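Local atomic coordinates of putative cytoplasmic protein (Salmonella enterica subsp. enterica serovar Typhimurium, PDB entry 4J32), a protein that probably cleaves peptidoglycan as a type VI secretion amidase effector of the NlpC/P60 papain-like cysteine peptidase family, and is bound by the immunity protein Tai4. Residues L24-V29 and I59-V64; K129-S134 and V164-T169; I72-P77 and N86-Y91; Y91-M96 and S134-H139. All blocks are in the same frame, centred on the assembly; numbering follows the deposited sequence.

Contacts 1 and 4 are buried, contact 3 is partly buried and contact 2 lies at the surface. Helix 57-67 carries half of contact 1, and its Ser62 reaches Ile90 and Ile72 of contact 3 and Met96 of contact 4. Contacts 2 and 4 share Ser134 and meet in one antiparallel sheet, where Gly130 N lies 3.0 Å from Arg137 O, a probable hydrogen bond. Contacts 3 and 4 share Tyr91. The chemistry follows the place: apolar and aromatic packing with one side-chain bond in contact 1; strand pairing around a bulge, with a His-carboxylate bond and a water, in contact 2; apolar touches and a bridging water, without direct hydrogen bonds, in contacts 3 and 4.

Contact 1. Residues L24-V29 and I59-V64; sequences LAFRKV and IRMSYV
This is a buried helix-to-helix contact near the middle of the chain, joining the C-terminal end of helix 19-28 to helix 57-67. The short axes approach to 8.6 Å and run roughly antiparallel, at 137°. Val29 CG1 sits over the centre of one face of the Tyr63 ring, 3.6 Å from the centroid and 11° off the normal, a CH-pi contact; its CG2 rests 3.7 Å from Arg60 CB. Tyr63 holds CG anti to its backbone N, which carries CE2 to 4.0 Å from Ala25 CB and OH to 3.6 Å from Lys28 CB. Arg60 is extended from CG to NE, running alongside Val29 in the reverse sense. Its NE donates to Val29 O (2.9 Å, 140° at the hydrogen); the oxygen lies in the guanidinium plane, but the donor stands above the carbonyl plane. NH2 bonds to His31 O, so one guanidinium holds two carbonyls just past the end of helix 19-28. Phe26 CZ packs obliquely on Arg60 CD at 3.6 Å, while Val64 CG2 meets the ring at its edge. Phe26 and Met61 also touch strand 138-143; this helix pair against the central sheet is consistent with the papain-like fold, whose central helix usually begins with the nucleophile.

Contact 2. Residues K129-S134 and V164-T169; sequences KGHGWS and VPEVGT
Strands 124-131 and 164-172 pair antiparallel here, packed tightly along the backbone and loosely at the side chains. The tight part is a classic beta bulge: Glu166 and Val167 both face Lys129, whose O accepts from Glu166 N at 2.8 Å and Val167 N at 3.1 Å, both donors in the carbonyl plane. The extra residue shifts the register by one between Lys129 and Gly130. Gly130, with no side chain, brings its CA to 3.2 Å from Val164 O and 3.0 Å from Glu166 OE1. His131 O then takes a straight bond from Val164 N, 2.8 Å long. The His131 ring stands in the crowded position between backbone N and carbonyl carbon (chi1 61°). From there one face covers Val164 CB, 3.7 Å from the centroid, and ND1 donates to Glu166 OE2 at 3.1 Å, in the ring plane yet from above the carboxylate plane. On the looser side the Lys129 chain leads away, exposed, and a water sits between Gly130 O and Glu166 OE1. Strand 109-112 flanks strand 164-172 and strand 138-143 flanks strand 124-131, so the pair forms the middle of the four-stranded sheet, while Gly132 N bonds to Glu2 of a Tai4 chain.

Contact 3. Residues I72-P77 and N86-Y91; sequences IARNSP and NKFYIY
A type I beta turn, Ala73 to Ser76, and the Ile72 before it lie against strand 88-90 of the small antiparallel hairpin formed with strand 80-82. Phe88 fills the centre of the contact. Arg74 CA lies over one face of its ring, 4.1 Å from the centroid, and Asn86 O lies over the opposite face, so the ring is held between the turn and its own strand's approach. Arg74 keeps CG anti to the backbone N (chi1 -175°) and runs alongside the ring in the same direction: CB is 3.6 Å from Phe88 CE2 and CG 3.7 Å from Phe88 CZ. The bend at chi3 takes the guanidinium away from the ring, its plane 82° to it, and the aliphatic stem touches. Ile72 O approaches the ring edge, 3.6 Å from Phe88 CD2. Ile72 CD1 meets Ile90 CD1 at 4.0 Å, two branch tips crossing obliquely. One water joins the backbones, donating to Ile72 O (2.6 Å) and accepting from Phe88 N (2.9 Å), while Asn66 of helix 57-67 bonds to Ile72 N and Phe88 O. Apolar contacts thus join turn and strand, while backbone polar groups are met by water and a shared amide, not direct pairing.

Contact 4. Residues Y91-M96 and S134-H139; sequences YRVNDM and SNARGH
With chi1 at 175°, Val93 sets CG1 anti to its backbone N and CG2 anti to its carbonyl carbon, so the two methyls address different parts of the segment 134-139. CG1 reaches the backbone at the start of strand 138-143, 3.5 Å from Gly138 O and 4.2 Å from His139 N; CG2 makes a looser touch with Ala136 CB at 4.5 Å. At the next residue, Asn94 has CG anti to the carbonyl carbon (chi1 -86°), which brings its amide nearer the strand than its CB direction would suggest. OD1 comes alongside the stem of Arg137, 3.8 Å from CB. A water ties the same pair: it accepts from Arg137 N at 2.8 Å and donates to Asn94 OD1 in a weak bond. Arg137, bent at chi2 and chi3, carries its guanidinium away from Asn94 to a salt bridge with Glu2 of a Tai4 chain. Arg92 occupies the N-cap position of helix 93-103, and its O accepts from Met96 N; Val93 N bonds to Glu45 of the same Tai4 chain, a carboxylate that the helix start would be expected to favour. His139 points away from Val93, its NE2 bonded to Asp150 and its side chain touching Cys57, consistent with the Cys-His-Asp arrangement of papain-like peptidases. The contact thus sets the Val93 methyls against the backbone leading into this histidine, with one water bridging Asn94 and Arg137 beside them, while the guanidinium of Arg137 and the backbone N of Val93 are taken up by the immunity protein.

Contact 1. Residues L24-V29 and I59-V64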
loop_
_atom_site.group_PDB
_atom_site.type_symbol
_atom_site.label_atom_id
_atom_site.label_comp_id
_atom_site.label_asym_id
_atom_site.label_seq_id
_atom_site.Cartn_x
_atom_site.Cartn_y
_atom_site.Cartn_z
ATOM N N LEU A 24 32.269 7.158 -23.909
ATOM C CA LEU A 24 33.071 7.338 -22.708
ATOM C C LEU A 24 32.245 7.963 -21.577
ATOM O O LEU A 24 32.304 7.527 -20.418
ATOM C CB LEU A 24 34.282 8.240 -23.042
ATOM C CG LEU A 24 35.293 8.653 -21.987
ATOM C CD1 LEU A 24 36.541 9.172 -22.727
ATOM C CD2 LEU A 24 34.764 9.709 -21.002
ATOM N N ALA A 25 31.524 9.024 -21.884
ATOM C CA ALA A 25 30.774 9.735 -20.833
ATOM C C ALA A 25 29.671 8.820 -20.248
ATOM O O ALA A 25 29.474 8.752 -19.038
ATOM C CB ALA A 25 30.150 11.014 -21.403
ATOM N N PHE A 26 28.990 8.093 -21.124
ATOM C CA PHE A 26 27.926 7.167 -20.673
ATOM C C PHE A 26 28.446 6.173 -19.634
ATOM O O PHE A 26 27.781 5.920 -18.618
ATOM C CB PHE A 26 27.295 6.426 -21.854
ATOM C CG PHE A 26 25.991 5.707 -21.483
ATOM C CD1 PHE A 26 24.758 6.296 -21.742
ATOM C CD2 PHE A 26 26.036 4.475 -20.814
ATOM C CE1 PHE A 26 23.554 5.644 -21.389
ATOM C CE2 PHE A 26 24.833 3.811 -20.440
ATOM C CZ PHE A 26 23.612 4.411 -20.721
ATOM N N ARG A 27 29.626 5.603 -19.881
ATOM C CA ARG A 27 30.228 4.665 -18.957
ATOM C C ARG A 27 30.366 5.222 -17.539
ATOM O O ARG A 27 30.173 4.484 -16.567
ATOM C CB ARG A 27 31.592 4.198 -19.488
ATOM C CG ARG A 27 32.245 3.105 -18.655
ATOM C CD ARG A 27 33.602 2.712 -19.216
ATOM N NE ARG A 27 33.497 2.067 -20.515
ATOM C CZ ARG A 27 33.991 2.567 -21.647
ATOM N NH1 ARG A 27 34.655 3.725 -21.640
ATOM N NH2 ARG A 27 33.868 1.880 -22.767
ATOM N N LYS A 28 30.667 6.519 -17.413
ATOM C CA LYS A 28 30.868 7.134 -16.089
ATOM C C LYS A 28 29.612 7.038 -15.227
ATOM O O LYS A 28 29.693 7.075 -14.000
ATOM C CB LYS A 28 31.277 8.606 -16.193
ATOM C CG LYS A 28 32.474 8.914 -17.132
ATOM C CD LYS A 28 33.674 7.990 -16.980
ATOM C CE LYS A 28 34.468 8.238 -15.716
ATOM N NZ LYS A 28 35.745 7.424 -15.744
ATOM N N VAL A 29 28.463 6.943 -15.886
ATOM C CA VAL A 29 27.179 6.862 -15.177
ATOM C C VAL A 29 26.416 5.559 -15.423
ATOM O O VAL A 29 25.224 5.480 -15.116
ATOM C CB VAL A 29 26.278 8.116 -15.470
ATOM C CG1 VAL A 29 26.902 9.375 -14.862
ATOM C CG2 VAL A 29 26.030 8.298 -16.993
ATOM N N ILE A 59 18.618 10.459 -17.163
ATOM C CA ILE A 59 19.673 11.158 -16.443
ATOM C C ILE A 59 21.021 10.788 -17.059
ATOM O O ILE A 59 21.897 11.651 -17.215
ATOM C CB ILE A 59 19.618 10.838 -14.933
ATOM C CG1 ILE A 59 18.235 11.239 -14.366
ATOM C CG2 ILE A 59 20.782 11.582 -14.166
ATOM C CD1 ILE A 59 17.942 10.789 -12.898
ATOM N N ARG A 60 21.194 9.515 -17.431
ATOM C CA ARG A 60 22.455 9.144 -18.089
ATOM C C ARG A 60 22.612 9.843 -19.447
ATOM O O ARG A 60 23.696 10.324 -19.775
ATOM C CB ARG A 60 22.598 7.636 -18.262
ATOM C CG ARG A 60 22.547 6.792 -16.968
ATOM C CD ARG A 60 22.820 5.323 -17.313
ATOM N NE ARG A 60 22.722 4.468 -16.132
ATOM C CZ ARG A 60 21.735 3.606 -15.913
ATOM N NH1 ARG A 60 20.741 3.449 -16.801
ATOM N NH2 ARG A 60 21.729 2.899 -14.796
ATOM N N MET A 61 21.539 9.897 -20.229
ATOM C CA MET A 61 21.564 10.592 -21.518
ATOM C C MET A 61 21.842 12.092 -21.337
ATOM O O MET A 61 22.586 12.701 -22.111
ATOM C CB MET A 61 20.267 10.331 -22.285
ATOM C CG MET A 61 20.213 8.939 -22.938
ATOM S SD MET A 61 21.618 8.591 -24.022
ATOM C CE MET A 61 21.445 9.907 -25.243
ATOM N N SER A 62 21.258 12.684 -20.293
ATOM C CA SER A 62 21.556 14.083 -19.976
ATOM C C SER A 62 23.048 14.288 -19.662
ATOM O O SER A 62 23.675 15.248 -20.123
ATOM C CB SER A 62 20.700 14.562 -18.796
ATOM O OG SER A 62 19.323 14.552 -19.146
ATOM N N TYR A 63 23.602 13.383 -18.864
ATOM C CA TYR A 63 25.029 13.427 -18.556
ATOM C C TYR A 63 25.868 13.400 -19.850
ATOM O O TYR A 63 26.781 14.210 -20.013
ATOM C CB TYR A 63 25.397 12.267 -17.622
ATOM C CG TYR A 63 26.851 12.250 -17.184
ATOM C CD1 TYR A 63 27.245 12.882 -16.003
ATOM C CD2 TYR A 63 27.820 11.566 -17.933
ATOM C CE1 TYR A 63 28.575 12.848 -15.584
ATOM C CE2 TYR A 63 29.165 11.530 -17.527
ATOM C CZ TYR A 63 29.530 12.174 -16.358
ATOM O OH TYR A 63 30.840 12.147 -15.912
ATOM N N VAL A 64 25.548 12.486 -20.765
ATOM C CA VAL A 64 26.231 12.407 -22.070
ATOM C C VAL A 64 26.217 13.757 -22.794
ATOM O O VAL A 64 27.255 14.254 -23.253
ATOM C CB VAL A 64 25.582 11.303 -22.965
ATOM C CG1 VAL A 64 26.046 11.421 -24.454
ATOM C CG2 VAL A 64 25.857 9.905 -22.383
#

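Contact 2. Residues K129-S134 and V164-T169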
loop_
_atom_site.group_PDB
_atom_site.type_symbol
_atom_site.label_atom_id
_atom_site.label_comp_id
_atom_site.label_asym_id
_atom_site.label_seq_id
_atom_site.Cartn_x
_atom_site.Cartn_y
_atom_site.Cartn_z
ATOM N N LYS A 129 10.594 2.901 -28.819
ATOM C CA LYS A 129 9.296 3.039 -28.175
ATOM C C LYS A 129 8.563 1.726 -28.384
ATOM O O LYS A 129 8.665 1.095 -29.450
ATOM C CB LYS A 129 8.492 4.194 -28.766
ATOM C CG LYS A 129 9.056 5.596 -28.450
ATOM C CD LYS A 129 8.261 6.636 -29.256
ATOM C CE LYS A 129 8.740 8.081 -29.023
ATOM N NZ LYS A 129 8.672 8.905 -30.316
ATOM N N GLY A 130 7.817 1.302 -27.375
ATOM C CA GLY A 130 7.049 0.078 -27.515
ATOM C C GLY A 130 6.118 -0.130 -26.342
ATOM O O GLY A 130 6.009 0.736 -25.454
ATOM N N HIS A 131 5.508 -1.303 -26.298
ATOM C CA HIS A 131 4.603 -1.637 -25.203
ATOM C C HIS A 131 5.105 -2.779 -24.326
ATOM O O HIS A 131 5.967 -3.566 -24.731
ATOM C CB HIS A 131 3.205 -1.940 -25.747
ATOM C CG HIS A 131 3.141 -3.109 -26.686
ATOM N ND1 HIS A 131 3.245 -2.973 -28.054
ATOM C CD2 HIS A 131 2.935 -4.430 -26.458
ATOM C CE1 HIS A 131 3.121 -4.158 -28.627
ATOM N NE2 HIS A 131 2.923 -5.059 -27.681
ATOM N N GLY A 132 4.558 -2.877 -23.118
ATOM C CA GLY A 132 4.904 -3.977 -22.224
ATOM C C GLY A 132 5.585 -3.546 -20.934
ATOM O O GLY A 132 5.667 -4.342 -19.990
ATOM N N TRP A 133 6.047 -2.301 -20.878
ATOM C CA TRP A 133 6.646 -1.762 -19.651
ATOM C C TRP A 133 5.663 -0.894 -18.894
ATOM O O TRP A 133 4.910 -0.131 -19.485
ATOM C CB TRP A 133 7.891 -0.924 -19.923
ATOM C CG TRP A 133 9.129 -1.707 -20.228
ATOM C CD1 TRP A 133 9.394 -3.020 -19.927
ATOM C CD2 TRP A 133 10.292 -1.194 -20.880
ATOM N NE1 TRP A 133 10.673 -3.344 -20.355
ATOM C CE2 TRP A 133 11.235 -2.244 -20.949
ATOM C CE3 TRP A 133 10.627 0.059 -21.411
ATOM C CZ2 TRP A 133 12.502 -2.081 -21.545
ATOM C CZ3 TRP A 133 11.882 0.221 -22.011
ATOM C CH2 TRP A 133 12.806 -0.850 -22.062
ATOM N N SER A 134 5.716 -1.006 -17.576
ATOM C CA SER A 134 4.732 -0.391 -16.713
ATOM C C SER A 134 5.165 0.985 -16.218
ATOM O O SER A 134 4.373 1.663 -15.553
ATOM C CB SER A 134 4.476 -1.308 -15.530
ATOM O OG SER A 134 3.792 -2.474 -15.971
ATOM N N VAL A 164 7.833 -5.083 -26.093
ATOM C CA VAL A 164 7.660 -5.293 -27.546
ATOM C C VAL A 164 7.933 -3.972 -28.283
ATOM O O VAL A 164 7.106 -3.069 -28.256
ATOM C CB VAL A 164 6.257 -5.804 -27.899
ATOM C CG1 VAL A 164 6.096 -5.967 -29.436
ATOM C CG2 VAL A 164 5.959 -7.129 -27.176
ATOM N N PRO A 165 9.108 -3.857 -28.927
ATOM C CA PRO A 165 9.466 -2.628 -29.645
ATOM C C PRO A 165 8.504 -2.378 -30.828
ATOM O O PRO A 165 8.208 -3.300 -31.596
ATOM C CB PRO A 165 10.891 -2.909 -30.166
ATOM C CG PRO A 165 11.352 -4.160 -29.454
ATOM C CD PRO A 165 10.150 -4.897 -29.008
ATOM N N GLU A 166 7.995 -1.151 -30.921
ATOM C CA GLU A 166 7.118 -0.734 -32.029
ATOM C C GLU A 166 7.905 0.084 -33.064
ATOM O O GLU A 166 7.766 -0.121 -34.274
ATOM C CB GLU A 166 5.970 0.132 -31.491
ATOM C CG GLU A 166 4.942 -0.591 -30.627
ATOM C CD GLU A 166 4.358 0.320 -29.555
ATOM O OE1 GLU A 166 4.983 1.376 -29.219
ATOM O OE2 GLU A 166 3.306 -0.045 -29.007
ATOM N N VAL A 167 8.705 1.038 -32.574
ATOM C CA VAL A 167 9.514 1.907 -33.450
ATOM C C VAL A 167 10.906 2.135 -32.853
ATOM O O VAL A 167 11.040 2.409 -31.653
ATOM C CB VAL A 167 8.864 3.307 -33.693
ATOM C CG1 VAL A 167 9.555 4.031 -34.880
ATOM C CG2 VAL A 167 7.368 3.219 -33.921
ATOM N N GLY A 168 11.938 2.018 -33.688
ATOM C CA GLY A 168 13.309 2.310 -33.272
ATOM C C GLY A 168 13.888 3.392 -34.158
ATOM O O GLY A 168 13.716 3.349 -35.372
ATOM N N THR A 169 14.586 4.346 -33.543
ATOM C CA THR A 169 15.105 5.524 -34.230
ATOM C C THR A 169 16.568 5.697 -33.830
ATOM O O THR A 169 16.899 5.644 -32.642
ATOM C CB THR A 169 14.301 6.781 -33.796
ATOM O OG1 THR A 169 12.921 6.587 -34.106
ATOM C CG2 THR A 169 14.800 8.074 -34.486
HETATM O O HOH W 1 5.049 3.446 -26.850
#

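Contact 3. Residues I72-P77 and N86-Y91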
loop_
_atom_site.group_PDB
_atom_site.type_symbol
_atom_site.label_atom_id
_atom_site.label_comp_id
_atom_site.label_asym_id
_atom_site.label_seq_id
_atom_site.Cartn_x
_atom_site.Cartn_y
_atom_site.Cartn_z
ATOM N N ILE A 72 22.146 20.542 -22.136
ATOM C CA ILE A 72 20.716 20.852 -22.103
ATOM C C ILE A 72 20.523 22.272 -21.582
ATOM O O ILE A 72 20.971 22.610 -20.474
ATOM C CB ILE A 72 19.972 19.814 -21.222
ATOM C CG1 ILE A 72 20.055 18.422 -21.890
ATOM C CG2 ILE A 72 18.501 20.217 -20.983
ATOM C CD1 ILE A 72 19.676 17.265 -20.956
ATOM N N ALA A 73 19.868 23.107 -22.380
ATOM C CA ALA A 73 19.696 24.518 -22.028
ATOM C C ALA A 73 18.782 24.635 -20.812
ATOM O O ALA A 73 17.842 23.845 -20.667
ATOM C CB ALA A 73 19.123 25.301 -23.204
ATOM N N ARG A 74 19.061 25.613 -19.951
ATOM C CA ARG A 74 18.230 25.874 -18.774
ATOM C C ARG A 74 16.752 26.026 -19.159
ATOM O O ARG A 74 15.855 25.486 -18.494
ATOM C CB ARG A 74 18.706 27.139 -18.059
ATOM C CG ARG A 74 17.964 27.409 -16.761
ATOM C CD ARG A 74 18.033 28.868 -16.346
ATOM N NE ARG A 74 17.293 29.760 -17.244
ATOM C CZ ARG A 74 15.978 29.966 -17.198
ATOM N NH1 ARG A 74 15.222 29.335 -16.312
ATOM N NH2 ARG A 74 15.415 30.801 -18.054
ATOM N N ASN A 75 16.498 26.757 -20.239
ATOM C CA ASN A 75 15.117 27.042 -20.612
ATOM C C ASN A 75 14.469 26.085 -21.621
ATOM O O ASN A 75 13.421 26.394 -22.180
ATOM C CB ASN A 75 14.990 28.492 -21.071
ATOM C CG ASN A 75 15.626 28.727 -22.415
ATOM O OD1 ASN A 75 16.329 27.856 -22.946
ATOM N ND2 ASN A 75 15.382 29.899 -22.983
ATOM N N SER A 76 15.100 24.937 -21.857
ATOM C CA SER A 76 14.492 23.848 -22.624
ATOM C C SER A 76 13.140 23.488 -21.983
ATOM O O SER A 76 13.057 23.389 -20.755
ATOM C CB SER A 76 15.408 22.617 -22.569
ATOM O OG SER A 76 15.107 21.756 -23.647
ATOM N N PRO A 77 12.083 23.317 -22.796
ATOM C CA PRO A 77 10.732 23.095 -22.261
ATOM C C PRO A 77 10.490 21.667 -21.745
ATOM O O PRO A 77 9.515 21.029 -22.149
ATOM C CB PRO A 77 9.830 23.393 -23.471
ATOM C CG PRO A 77 10.664 22.995 -24.655
ATOM C CD PRO A 77 12.087 23.361 -24.275
ATOM N N ASN A 86 26.160 22.295 -11.840
ATOM C CA ASN A 86 25.244 23.376 -12.242
ATOM C C ASN A 86 24.719 23.240 -13.680
ATOM O O ASN A 86 24.191 24.199 -14.251
ATOM C CB ASN A 86 25.867 24.765 -12.010
ATOM C CG ASN A 86 26.298 24.965 -10.583
ATOM O OD1 ASN A 86 25.578 24.600 -9.657
ATOM N ND2 ASN A 86 27.482 25.520 -10.394
ATOM N N LYS A 87 24.885 22.050 -14.251
ATOM C CA LYS A 87 24.261 21.701 -15.537
ATOM C C LYS A 87 22.949 20.959 -15.277
ATOM O O LYS A 87 22.666 20.571 -14.152
ATOM C CB LYS A 87 25.221 20.865 -16.403
ATOM C CG LYS A 87 26.574 21.587 -16.645
ATOM C CD LYS A 87 27.484 20.804 -17.591
ATOM C CE LYS A 87 28.889 21.422 -17.611
ATOM N NZ LYS A 87 29.830 20.465 -18.288
ATOM N N PHE A 88 22.161 20.748 -16.329
ATOM C CA PHE A 88 20.769 20.307 -16.150
ATOM C C PHE A 88 20.499 18.927 -16.691
ATOM O O PHE A 88 21.034 18.543 -17.742
ATOM C CB PHE A 88 19.807 21.332 -16.755
ATOM C CG PHE A 88 20.059 22.728 -16.263
ATOM C CD1 PHE A 88 19.585 23.140 -15.017
ATOM C CD2 PHE A 88 20.826 23.616 -17.021
ATOM C CE1 PHE A 88 19.865 24.432 -14.536
ATOM C CE2 PHE A 88 21.097 24.905 -16.560
ATOM C CZ PHE A 88 20.621 25.311 -15.308
ATOM N N TYR A 89 19.634 18.205 -15.971
ATOM C CA TYR A 89 19.399 16.782 -16.190
ATOM C C TYR A 89 17.920 16.508 -16.273
ATOM O O TYR A 89 17.185 16.704 -15.296
ATOM C CB TYR A 89 20.042 15.972 -15.043
ATOM C CG TYR A 89 21.548 16.092 -15.046
ATOM C CD1 TYR A 89 22.334 15.120 -15.660
ATOM C CD2 TYR A 89 22.188 17.214 -14.486
ATOM C CE1 TYR A 89 23.723 15.244 -15.712
ATOM C CE2 TYR A 89 23.581 17.350 -14.533
ATOM C CZ TYR A 89 24.334 16.351 -15.145
ATOM O OH TYR A 89 25.689 16.469 -15.211
ATOM N N ILE A 90 17.486 16.083 -17.462
ATOM C CA ILE A 90 16.109 15.672 -17.720
ATOM C C ILE A 90 15.851 14.317 -17.062
ATOM O O ILE A 90 16.690 13.418 -17.139
ATOM C CB ILE A 90 15.850 15.648 -19.256
ATOM C CG1 ILE A 90 15.771 17.094 -19.794
ATOM C CG2 ILE A 90 14.585 14.789 -19.624
ATOM C CD1 ILE A 90 15.737 17.171 -21.367
ATOM N N TYR A 91 14.700 14.171 -16.411
ATOM C CA TYR A 91 14.459 12.980 -15.591
ATOM C C TYR A 91 13.297 12.099 -16.059
ATOM O O TYR A 91 13.017 11.053 -15.451
ATOM C CB TYR A 91 14.356 13.345 -14.101
ATOM C CG TYR A 91 13.280 14.369 -13.746
ATOM C CD1 TYR A 91 11.968 13.971 -13.529
ATOM C CD2 TYR A 91 13.587 15.731 -13.618
ATOM C CE1 TYR A 91 10.969 14.893 -13.174
ATOM C CE2 TYR A 91 12.603 16.660 -13.252
ATOM C CZ TYR A 91 11.301 16.228 -13.013
ATOM O OH TYR A 91 10.300 17.111 -12.683
HETATM O O HOH W 2 22.853 21.707 -18.964
#

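Contact 4. Residues Y91-M96 and S134-H139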
loop_
_atom_site.group_PDB
_atom_site.type_symbol
_atom_site.label_atom_id
_atom_site.label_comp_id
_atom_site.label_asym_id
_atom_site.label_seq_id
_atom_site.Cartn_x
_atom_site.Cartn_y
_atom_site.Cartn_z
ATOM N N TYR A 91 14.700 14.171 -16.411
ATOM C CA TYR A 91 14.459 12.980 -15.591
ATOM C C TYR A 91 13.297 12.099 -16.059
ATOM O O TYR A 91 13.017 11.053 -15.451
ATOM C CB TYR A 91 14.356 13.345 -14.101
ATOM C CG TYR A 91 13.280 14.369 -13.746
ATOM C CD1 TYR A 91 11.968 13.971 -13.529
ATOM C CD2 TYR A 91 13.587 15.731 -13.618
ATOM C CE1 TYR A 91 10.969 14.893 -13.174
ATOM C CE2 TYR A 91 12.603 16.660 -13.252
ATOM C CZ TYR A 91 11.301 16.228 -13.013
ATOM O OH TYR A 91 10.300 17.111 -12.683
ATOM N N ARG A 92 12.620 12.526 -17.122
ATOM C CA ARG A 92 11.569 11.724 -17.759
ATOM C C ARG A 92 12.029 11.200 -19.120
ATOM O O ARG A 92 12.573 11.948 -19.948
ATOM C CB ARG A 92 10.277 12.530 -17.925
ATOM C CG ARG A 92 9.643 12.903 -16.588
ATOM C CD ARG A 92 8.338 13.717 -16.776
ATOM N NE ARG A 92 7.612 13.745 -15.507
ATOM C CZ ARG A 92 7.299 14.838 -14.803
ATOM N NH1 ARG A 92 7.599 16.056 -15.265
ATOM N NH2 ARG A 92 6.649 14.712 -13.643
ATOM N N VAL A 93 11.775 9.915 -19.346
ATOM C CA VAL A 93 12.068 9.268 -20.622
ATOM C C VAL A 93 11.368 9.975 -21.776
ATOM O O VAL A 93 12.008 10.301 -22.780
ATOM C CB VAL A 93 11.682 7.772 -20.602
ATOM C CG1 VAL A 93 11.896 7.152 -22.021
ATOM C CG2 VAL A 93 12.568 7.049 -19.556
ATOM N N ASN A 94 10.076 10.255 -21.624
ATOM C CA ASN A 94 9.303 10.881 -22.688
ATOM C C ASN A 94 9.907 12.251 -23.052
ATOM O O ASN A 94 9.925 12.650 -24.222
ATOM C CB ASN A 94 7.826 11.006 -22.287
ATOM C CG ASN A 94 7.005 9.744 -22.608
ATOM O OD1 ASN A 94 7.446 8.870 -23.374
ATOM N ND2 ASN A 94 5.774 9.665 -22.054
ATOM N N ASP A 95 10.372 12.970 -22.026
ATOM C CA ASP A 95 10.977 14.294 -22.219
ATOM C C ASP A 95 12.310 14.187 -22.939
ATOM O O ASP A 95 12.589 14.972 -23.841
ATOM C CB ASP A 95 11.172 15.042 -20.886
ATOM C CG ASP A 95 9.894 15.695 -20.390
ATOM O OD1 ASP A 95 8.867 15.709 -21.130
ATOM O OD2 ASP A 95 9.913 16.210 -19.253
ATOM N N MET A 96 13.107 13.192 -22.583
ATOM C CA MET A 96 14.409 13.017 -23.227
ATOM C C MET A 96 14.216 12.684 -24.692
ATOM O O MET A 96 14.917 13.231 -25.564
ATOM C CB MET A 96 15.248 11.928 -22.546
ATOM C CG MET A 96 16.572 11.620 -23.297
ATOM S SD MET A 96 17.644 13.051 -23.635
ATOM C CE MET A 96 18.080 13.638 -21.998
ATOM N N SER A 134 5.716 -1.006 -17.576
ATOM C CA SER A 134 4.732 -0.391 -16.713
ATOM C C SER A 134 5.165 0.985 -16.218
ATOM O O SER A 134 4.373 1.663 -15.553
ATOM C CB SER A 134 4.476 -1.308 -15.530
ATOM O OG SER A 134 3.792 -2.474 -15.971
ATOM N N ASN A 135 6.396 1.378 -16.514
ATOM C CA ASN A 135 6.955 2.630 -15.990
ATOM C C ASN A 135 7.363 3.624 -17.082
ATOM O O ASN A 135 7.857 4.709 -16.767
ATOM C CB ASN A 135 8.175 2.327 -15.098
ATOM C CG ASN A 135 9.366 1.822 -15.924
ATOM O OD1 ASN A 135 9.211 0.906 -16.749
ATOM N ND2 ASN A 135 10.524 2.439 -15.745
ATOM N N ALA A 136 7.187 3.244 -18.350
ATOM C CA ALA A 136 7.711 4.042 -19.466
ATOM C C ALA A 136 7.176 3.538 -20.799
ATOM O O ALA A 136 6.736 2.396 -20.907
ATOM C CB ALA A 136 9.254 4.033 -19.478
ATOM N N ARG A 137 7.234 4.406 -21.803
ATOM C CA ARG A 137 6.783 4.076 -23.153
ATOM C C ARG A 137 7.967 3.628 -24.007
ATOM O O ARG A 137 7.805 3.281 -25.175
ATOM C CB ARG A 137 6.142 5.308 -23.810
ATOM C CG ARG A 137 4.739 5.695 -23.340
ATOM C CD ARG A 137 3.737 4.674 -23.737
ATOM N NE ARG A 137 3.661 3.720 -22.637
ATOM C CZ ARG A 137 3.312 2.451 -22.751
ATOM N NH1 ARG A 137 3.009 1.916 -23.924
ATOM N NH2 ARG A 137 3.313 1.711 -21.666
ATOM N N GLY A 138 9.166 3.674 -23.449
ATOM C CA GLY A 138 10.337 3.392 -24.265
ATOM C C GLY A 138 11.621 3.598 -23.516
ATOM O O GLY A 138 11.617 3.699 -22.285
ATOM N N HIS A 139 12.719 3.649 -24.269
ATOM C CA HIS A 139 14.058 3.710 -23.684
ATOM C C HIS A 139 14.924 4.522 -24.645
ATOM O O HIS A 139 14.647 4.552 -25.855
ATOM C CB HIS A 139 14.641 2.298 -23.524
ATOM C CG HIS A 139 15.770 2.226 -22.542
ATOM N ND1 HIS A 139 15.591 2.398 -21.185
ATOM C CD2 HIS A 139 17.095 2.010 -22.723
ATOM C CE1 HIS A 139 16.758 2.285 -20.571
ATOM N NE2 HIS A 139 17.689 2.058 -21.486
HETATM O O HOH W 3 7.762 7.080 -21.287
#